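Local structure of orotidine 5'-phosphate decarboxylase (Streptomyces avermitilis, 3V75) at residues A49-D54 against V269-L274; A53-S58 against S68-E73; A98-T103 against S139-D144. The protein probably catalyses the decarboxylation of orotidine 5'-phosphate to UMP, the last step of de novo UMP biosynthesis. All coordinates share one frame; numbering follows the deposited sequence. Where two conformers were deposited one is given.

In the fold
The chain folds into a closed barrel of eight parallel strands, and the three contacts illustrate how such a barrel is dressed from outside. Interactions 1 and 2 share Ala-53 and Asp-54, with centres about 9 Å apart; they are joined where the indole of Trp-55 reaches the carbonyl of Leu-274 and where Leu-274 packs on Val-71. Interaction 3 lies with its centre about 18 Å from that of interaction 2, yet Ser-68 and Val-72 of one touch Thr-103 of the other; from interaction 1 it is about 21 Å, centre to centre. All three lie away from Lys-119, the predicted proton donor, although interaction 3 packs against strand 113-120, which carries it.

Interaction 1. Residues A49-D54 against V269-L274; sequences ASLLAD and VSRGVL
Leu-51 and Leu-274 mark the closest backbone approach of two short helices, 49-54 and 271-274, with 7.7 Å from CA of Leu-51 to CA of Leu-274, a gap spanned mainly by side chains. Their apolar ends meet crosswise: CD1 of Leu-51 lies 3.8 Å from CD1 of Leu-274 and touches its CB as well, while the other methyl, CD2, approaches the Leu-274 carbonyl oxygen and sits 3.9 Å from NH1 of Arg-271. Were Leu-51 cut back to an alanine, the Leu-274 methyl would probably lose its partner, and NH1 of Arg-271 the methyl beside it. At the exposed margin Arg-271 is extended from CG to NE, its CG trans to the backbone N (chi1 -175°), which carries the guanidinium to Asp-54. There NH1 makes a weak hydrogen bond of 3.3 Å to Asp-54 OD2 as part of a salt bridge. The oxygen arrives at the guanidinium edge, but the two flat groups are turned 65° apart and do not form a paired, coplanar bridge. Apolar packing thus lies inside and charge outside. Beneath the contact, Leu-51 rests on Phe-67 of helix 61-75, Val-273 packs against helix 280-299, and Val-269 ends the last barrel strand, hydrogen-bonded to Cys-42 and Gly-44 of the first, at the seam where the barrel closes.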
# COMPACT_ATOMS: atom_id res chain seq x y z
N ALA A 49 13.35 -6.06 12.60
CA ALA A 49 14.23 -7.04 13.23
C ALA A 49 15.46 -6.42 13.91
O ALA A 49 15.86 -6.91 14.96
CB ALA A 49 14.67 -8.13 12.21
N SER A 50 16.03 -5.35 13.33
CA SER A 50 17.19 -4.65 13.91
C SER A 50 16.83 -4.18 15.33
O SER A 50 17.49 -4.53 16.31
CB SER A 50 17.55 -3.45 13.02
OG SER A 50 18.79 -2.88 13.35
N LEU A 51 15.77 -3.37 15.43
CA LEU A 51 15.37 -2.82 16.75
C LEU A 51 14.99 -3.93 17.72
O LEU A 51 15.31 -3.84 18.92
CB LEU A 51 14.26 -1.76 16.65
CG LEU A 51 14.68 -0.27 16.55
CD1 LEU A 51 13.52 0.64 16.14
CD2 LEU A 51 15.35 0.20 17.89
N LEU A 52 14.31 -4.97 17.24
CA LEU A 52 13.95 -6.06 18.15
C LEU A 52 15.23 -6.72 18.72
O LEU A 52 15.31 -6.96 19.93
CB LEU A 52 13.09 -7.14 17.46
CG LEU A 52 11.67 -6.75 17.02
CD1 LEU A 52 10.97 -7.91 16.29
CD2 LEU A 52 10.85 -6.33 18.22
N ALA A 53 16.20 -6.99 17.85
CA ALA A 53 17.46 -7.61 18.30
C ALA A 53 18.14 -6.63 19.26
O ALA A 53 18.62 -7.06 20.32
CB ALA A 53 18.36 -7.93 17.12
N ASP A 54 18.20 -5.35 18.91
CA ASP A 54 18.75 -4.34 19.83
C ASP A 54 18.08 -4.38 21.22
O ASP A 54 18.77 -4.21 22.26
CB ASP A 54 18.63 -2.92 19.26
CG ASP A 54 19.54 -2.65 18.04
OD1 ASP A 54 20.47 -3.45 17.77
OD2 ASP A 54 19.31 -1.61 17.35
N VAL A 269 10.04 10.90 14.96
CA VAL A 269 11.31 10.31 15.39
C VAL A 269 11.12 8.80 15.53
O VAL A 269 10.15 8.36 16.16
CB VAL A 269 11.73 10.88 16.76
CG1 VAL A 269 13.09 10.29 17.19
CG2 VAL A 269 11.78 12.42 16.78
N SER A 270 12.05 8.02 15.01
CA SER A 270 12.01 6.59 15.20
C SER A 270 13.19 6.17 16.12
O SER A 270 13.04 6.15 17.34
CB SER A 270 12.04 5.90 13.85
OG SER A 270 12.17 4.51 14.01
N ARG A 271 14.35 5.89 15.54
CA ARG A 271 15.48 5.41 16.34
C ARG A 271 15.89 6.34 17.51
O ARG A 271 16.26 5.84 18.58
CB ARG A 271 16.70 5.19 15.43
CG ARG A 271 17.87 4.57 16.21
CD ARG A 271 19.05 4.12 15.32
NE ARG A 271 20.06 3.50 16.16
CZ ARG A 271 19.92 2.33 16.78
NH1 ARG A 271 18.81 1.59 16.59
NH2 ARG A 271 20.89 1.87 17.57
N GLY A 272 15.81 7.65 17.32
CA GLY A 272 16.23 8.60 18.35
C GLY A 272 15.52 8.38 19.67
O GLY A 272 16.07 8.72 20.75
N VAL A 273 14.29 7.86 19.62
CA VAL A 273 13.58 7.46 20.84
C VAL A 273 13.67 5.95 21.08
O VAL A 273 14.04 5.50 22.17
CB VAL A 273 12.08 7.91 20.81
CG1 VAL A 273 11.29 7.28 21.94
CG2 VAL A 273 12.00 9.45 20.90
N LEU A 274 13.34 5.18 20.06
CA LEU A 274 13.21 3.74 20.22
C LEU A 274 14.49 3.01 20.61
O LEU A 274 14.41 1.95 21.25
CB LEU A 274 12.63 3.09 18.94
CG LEU A 274 11.22 3.60 18.57
CD1 LEU A 274 10.81 3.06 17.18
CD2 LEU A 274 10.13 3.23 19.63

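Interaction 2. Residues A53-S58 against S68-E73; sequences ADWGLS and SRTVVE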
# COMPACT_ATOMS: atom_id res chain seq x y z
N ALA A 53 16.20 -6.99 17.85
CA ALA A 53 17.46 -7.61 18.30
C ALA A 53 18.14 -6.63 19.26
O ALA A 53 18.62 -7.06 20.32
CB ALA A 53 18.36 -7.93 17.12
N ASP A 54 18.20 -5.35 18.91
CA ASP A 54 18.75 -4.34 19.83
C ASP A 54 18.08 -4.38 21.22
O ASP A 54 18.77 -4.21 22.26
CB ASP A 54 18.63 -2.92 19.26
CG ASP A 54 19.54 -2.65 18.04
OD1 ASP A 54 20.47 -3.45 17.77
OD2 ASP A 54 19.31 -1.61 17.35
N TRP A 55 16.75 -4.54 21.31
CA TRP A 55 16.06 -4.64 22.61
C TRP A 55 16.25 -5.99 23.26
O TRP A 55 15.63 -6.26 24.30
CB TRP A 55 14.53 -4.42 22.52
CG TRP A 55 14.14 -3.03 22.27
CD1 TRP A 55 14.87 -2.11 21.57
CD2 TRP A 55 12.93 -2.38 22.65
NE1 TRP A 55 14.19 -0.91 21.51
CE2 TRP A 55 12.99 -1.05 22.16
CE3 TRP A 55 11.80 -2.78 23.37
CZ2 TRP A 55 11.95 -0.11 22.37
CZ3 TRP A 55 10.75 -1.82 23.58
CH2 TRP A 55 10.86 -0.53 23.08
N GLY A 56 17.03 -6.86 22.63
CA GLY A 56 17.23 -8.22 23.12
C GLY A 56 15.98 -9.08 22.96
O GLY A 56 15.76 -10.00 23.76
N LEU A 57 15.14 -8.76 21.96
CA LEU A 57 13.92 -9.55 21.72
C LEU A 57 14.12 -10.39 20.45
O LEU A 57 14.94 -10.06 19.58
CB LEU A 57 12.70 -8.63 21.51
CG LEU A 57 12.41 -7.69 22.67
CD1 LEU A 57 11.42 -6.63 22.17
CD2 LEU A 57 11.85 -8.46 23.84
N SER A 58 13.36 -11.46 20.35
CA SER A 58 13.48 -12.36 19.20
C SER A 58 12.74 -11.77 18.00
O SER A 58 11.83 -10.92 18.18
CB SER A 58 12.84 -13.69 19.57
OG SER A 58 11.50 -13.48 20.11
N SER A 68 5.96 -3.71 21.11
CA SER A 68 4.83 -2.82 20.91
C SER A 68 4.15 -2.46 22.24
O SER A 68 3.82 -1.29 22.50
CB SER A 68 3.86 -3.48 19.93
OG SER A 68 4.50 -3.64 18.67
N ARG A 69 3.98 -3.46 23.08
CA ARG A 69 3.37 -3.24 24.37
C ARG A 69 4.20 -2.27 25.21
O ARG A 69 3.65 -1.38 25.87
CB ARG A 69 3.20 -4.59 25.08
CG ARG A 69 2.65 -4.44 26.46
CD ARG A 69 2.37 -5.81 27.07
NE ARG A 69 2.07 -5.60 28.48
CZ ARG A 69 1.64 -6.55 29.29
NH1 ARG A 69 1.45 -7.78 28.79
NH2 ARG A 69 1.39 -6.26 30.57
N THR A 70 5.51 -2.45 25.21
CA THR A 70 6.38 -1.61 26.02
C THR A 70 6.35 -0.17 25.51
O THR A 70 6.34 0.78 26.32
CB THR A 70 7.82 -2.15 26.00
OG1 THR A 70 7.84 -3.37 26.74
CG2 THR A 70 8.81 -1.13 26.60
N VAL A 71 6.36 0.00 24.19
CA VAL A 71 6.33 1.35 23.63
C VAL A 71 5.10 2.09 24.09
O VAL A 71 5.20 3.23 24.56
CB VAL A 71 6.45 1.39 22.09
CG1 VAL A 71 6.24 2.83 21.57
CG2 VAL A 71 7.83 0.84 21.66
N VAL A 72 3.93 1.45 24.01
CA VAL A 72 2.72 2.15 24.43
C VAL A 72 2.62 2.33 25.93
O VAL A 72 2.16 3.38 26.41
CB VAL A 72 1.46 1.46 23.87
CG1 VAL A 72 0.22 2.18 24.36
CG2 VAL A 72 1.54 1.44 22.33
N GLU A 73 3.07 1.34 26.70
CA GLU A 73 3.07 1.52 28.16
C GLU A 73 3.97 2.67 28.59
O GLU A 73 3.59 3.47 29.45
CB GLU A 73 3.51 0.24 28.88
CG GLU A 73 2.43 -0.82 28.77
CD GLU A 73 2.83 -2.17 29.33
OE1 GLU A 73 4.05 -2.43 29.58
OE2 GLU A 73 1.90 -3.02 29.53
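Trp-55 reaches Thr-70 and Val-71 of helix 61-75 from the end of helix 49-54, in the outer layer of the (beta/alpha)8 barrel. Behind it the chain leaves the helix through a Schellman motif: Gly-56 takes a positive phi, its N donates to Ala-53 O at 2.8 Å, and N of Leu-57 probably bonds back to O of Leu-52 at 2.7 Å. From CB, the side chain departs with CG beside the backbone N (chi1 -72°), sending the indole across to the second helix. On the five-membered ring NE1 of Trp-55 donates to O of Leu-274 at 2.9 Å, so the one polar atom of this buried side chain is satisfied, and the bond helps to set how the ring is turned. The indole also meets the ring of Phe-67, the planes inclined at about 35°, and Leu-283 packs on it. Farther out, CZ3 meets Thr-70: the CB of Thr-70 lies in the indole plane at the ring edge, and its CG2 stands 3.7 Å from CZ3. CG2 is turned to the indole while OG1, on the other branch, is hydrogen-bonded to NH2 of Arg-66. At the tip, CH2 of Trp-55 rests 3.6 Å from CG2 of Val-71.

Interaction 3. Residues A98-T103 against S139-D144; sequences AVLEKT and SPLFSD
Glu-101 lays its carboxylate against the ring of Pro-140, an odd neighbour for a charged group: OE2 of Glu-101 is 3.4 Å from CG of Pro-140 and as near to its CB. The two side chains lie alongside each other and point the same way, the glutamate chain being extended beyond CG. Nearer the helix, the carbonyl oxygen of Pro-140 comes 3.5 Å from CG of Glu-101. Both carboxylate oxygens have hydrogen-bonding partners beyond the two segments, and OE1 is bonded to Ser-94 OG of the second subunit, whose Gly-93 packs on Glu-101, Pro-140 and Leu-141. Next to the proline, the end of Leu-141 comes close to helix 93-109. Its CD2 lies 3.6 Å from CG of Glu-101 and 3.9 Å from CG of Leu-100, the Leu-141 and Leu-100 side chains crossing at about a right angle. Residues 139-142 form a type I beta turn, which probably steadies the loop; in one deposited conformer of Ser-139, its OG also accepts from N of Leu-141 at 3.0 Å, an ST turn. A little later Ser-143 OG donates to Leu-141 O. A water donates to the carbonyl oxygen of Glu-101 at 2.7 Å; its link to Pro-140 O is too short to be trusted. Direct contact between the segments is thus van der Waals packing that mixes aliphatic carbon with carboxylate and carbonyl oxygens, while OE1 is held at the subunit interface by Ser-94 OG of the second subunit, so the same side chain takes part in both contacts.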
# COMPACT_ATOMS: atom_id res chain seq x y z
N ALA A 98 -2.90 -8.73 14.36
CA ALA A 98 -3.61 -8.77 15.63
C ALA A 98 -2.85 -7.95 16.70
O ALA A 98 -3.46 -7.20 17.48
CB ALA A 98 -3.82 -10.23 16.09
N VAL A 99 -1.52 -8.08 16.73
CA VAL A 99 -0.73 -7.22 17.65
C VAL A 99 -0.92 -5.75 17.29
O VAL A 99 -1.05 -4.90 18.17
CB VAL A 99 0.77 -7.59 17.59
CG1 VAL A 99 1.59 -6.58 18.40
CG2 VAL A 99 0.98 -9.01 18.13
N LEU A 100 -0.94 -5.44 15.99
CA LEU A 100 -1.15 -4.07 15.55
C LEU A 100 -2.50 -3.52 16.02
O LEU A 100 -2.58 -2.38 16.50
CB LEU A 100 -1.04 -3.96 14.02
CG LEU A 100 -1.22 -2.58 13.40
CD1 LEU A 100 -0.21 -1.57 13.95
CD2 LEU A 100 -1.05 -2.75 11.89
N GLU A 101 -3.55 -4.34 15.92
CA GLU A 101 -4.87 -3.93 16.40
C GLU A 101 -4.82 -3.52 17.86
O GLU A 101 -5.35 -2.47 18.25
CB GLU A 101 -5.88 -5.07 16.22
CG GLU A 101 -6.24 -5.29 14.75
CD GLU A 101 -7.00 -6.59 14.52
OE1 GLU A 101 -6.85 -7.57 15.28
OE2 GLU A 101 -7.77 -6.61 13.51
N LYS A 102 -4.20 -4.37 18.68
CA LYS A 102 -4.17 -4.12 20.13
C LYS A 102 -3.35 -2.88 20.45
O LYS A 102 -3.70 -2.09 21.33
CB LYS A 102 -3.56 -5.29 20.88
CG LYS A 102 -4.34 -6.54 20.84
CD LYS A 102 -3.71 -7.58 21.81
CE LYS A 102 -2.18 -7.33 22.01
NZ LYS A 102 -1.33 -8.32 21.14
N THR A 103 -2.24 -2.74 19.74
CA THR A 103 -1.32 -1.63 19.95
C THR A 103 -2.01 -0.30 19.68
O THR A 103 -1.91 0.65 20.46
CB THR A 103 -0.08 -1.81 19.03
OG1 THR A 103 0.57 -3.05 19.37
CG2 THR A 103 0.93 -0.67 19.19
N SER A 139 -13.88 -0.15 12.97
CA SER A 139 -12.86 -1.08 12.49
C SER A 139 -11.86 -1.43 13.55
O SER A 139 -11.52 -0.57 14.38
CB SER A 139 -12.09 -0.51 11.37
OG SER A 139 -11.02 -1.41 11.13
N PRO A 140 -11.37 -2.71 13.56
CA PRO A 140 -10.40 -3.04 14.60
C PRO A 140 -9.05 -2.38 14.30
O PRO A 140 -8.21 -2.48 15.17
CB PRO A 140 -10.26 -4.58 14.50
CG PRO A 140 -10.58 -4.84 13.02
CD PRO A 140 -11.72 -3.90 12.75
N LEU A 141 -8.86 -1.73 13.14
CA LEU A 141 -7.63 -0.92 12.91
C LEU A 141 -7.86 0.60 12.87
O LEU A 141 -7.01 1.34 12.34
CB LEU A 141 -6.85 -1.39 11.68
CG LEU A 141 -6.30 -2.82 11.76
CD1 LEU A 141 -6.11 -3.41 10.36
CD2 LEU A 141 -4.96 -2.79 12.48
N PHE A 142 -8.99 1.07 13.43
CA PHE A 142 -9.33 2.49 13.37
C PHE A 142 -8.18 3.35 13.88
O PHE A 142 -7.73 3.15 15.02
CB PHE A 142 -10.58 2.82 14.19
CG PHE A 142 -10.97 4.30 14.16
CD1 PHE A 142 -11.11 4.98 12.96
CD2 PHE A 142 -11.22 4.99 15.34
CE1 PHE A 142 -11.47 6.34 12.92
CE2 PHE A 142 -11.64 6.34 15.31
CZ PHE A 142 -11.72 7.02 14.11
N SER A 143 -7.76 4.30 13.07
CA SER A 143 -6.64 5.18 13.38
C SER A 143 -7.07 6.63 13.13
O SER A 143 -8.01 6.89 12.38
CB SER A 143 -5.43 4.83 12.48
OG SER A 143 -5.02 3.47 12.70
N ASP A 144 -6.37 7.58 13.75
CA ASP A 144 -6.73 8.98 13.58
C ASP A 144 -6.34 9.52 12.21
O ASP A 144 -6.92 10.50 11.73
CB ASP A 144 -6.07 9.80 14.68
CG ASP A 144 -6.58 9.39 16.02
OD1 ASP A 144 -7.77 9.71 16.30
OD2 ASP A 144 -5.87 8.67 16.77
O HOH W 1 -7.05 -0.99 16.70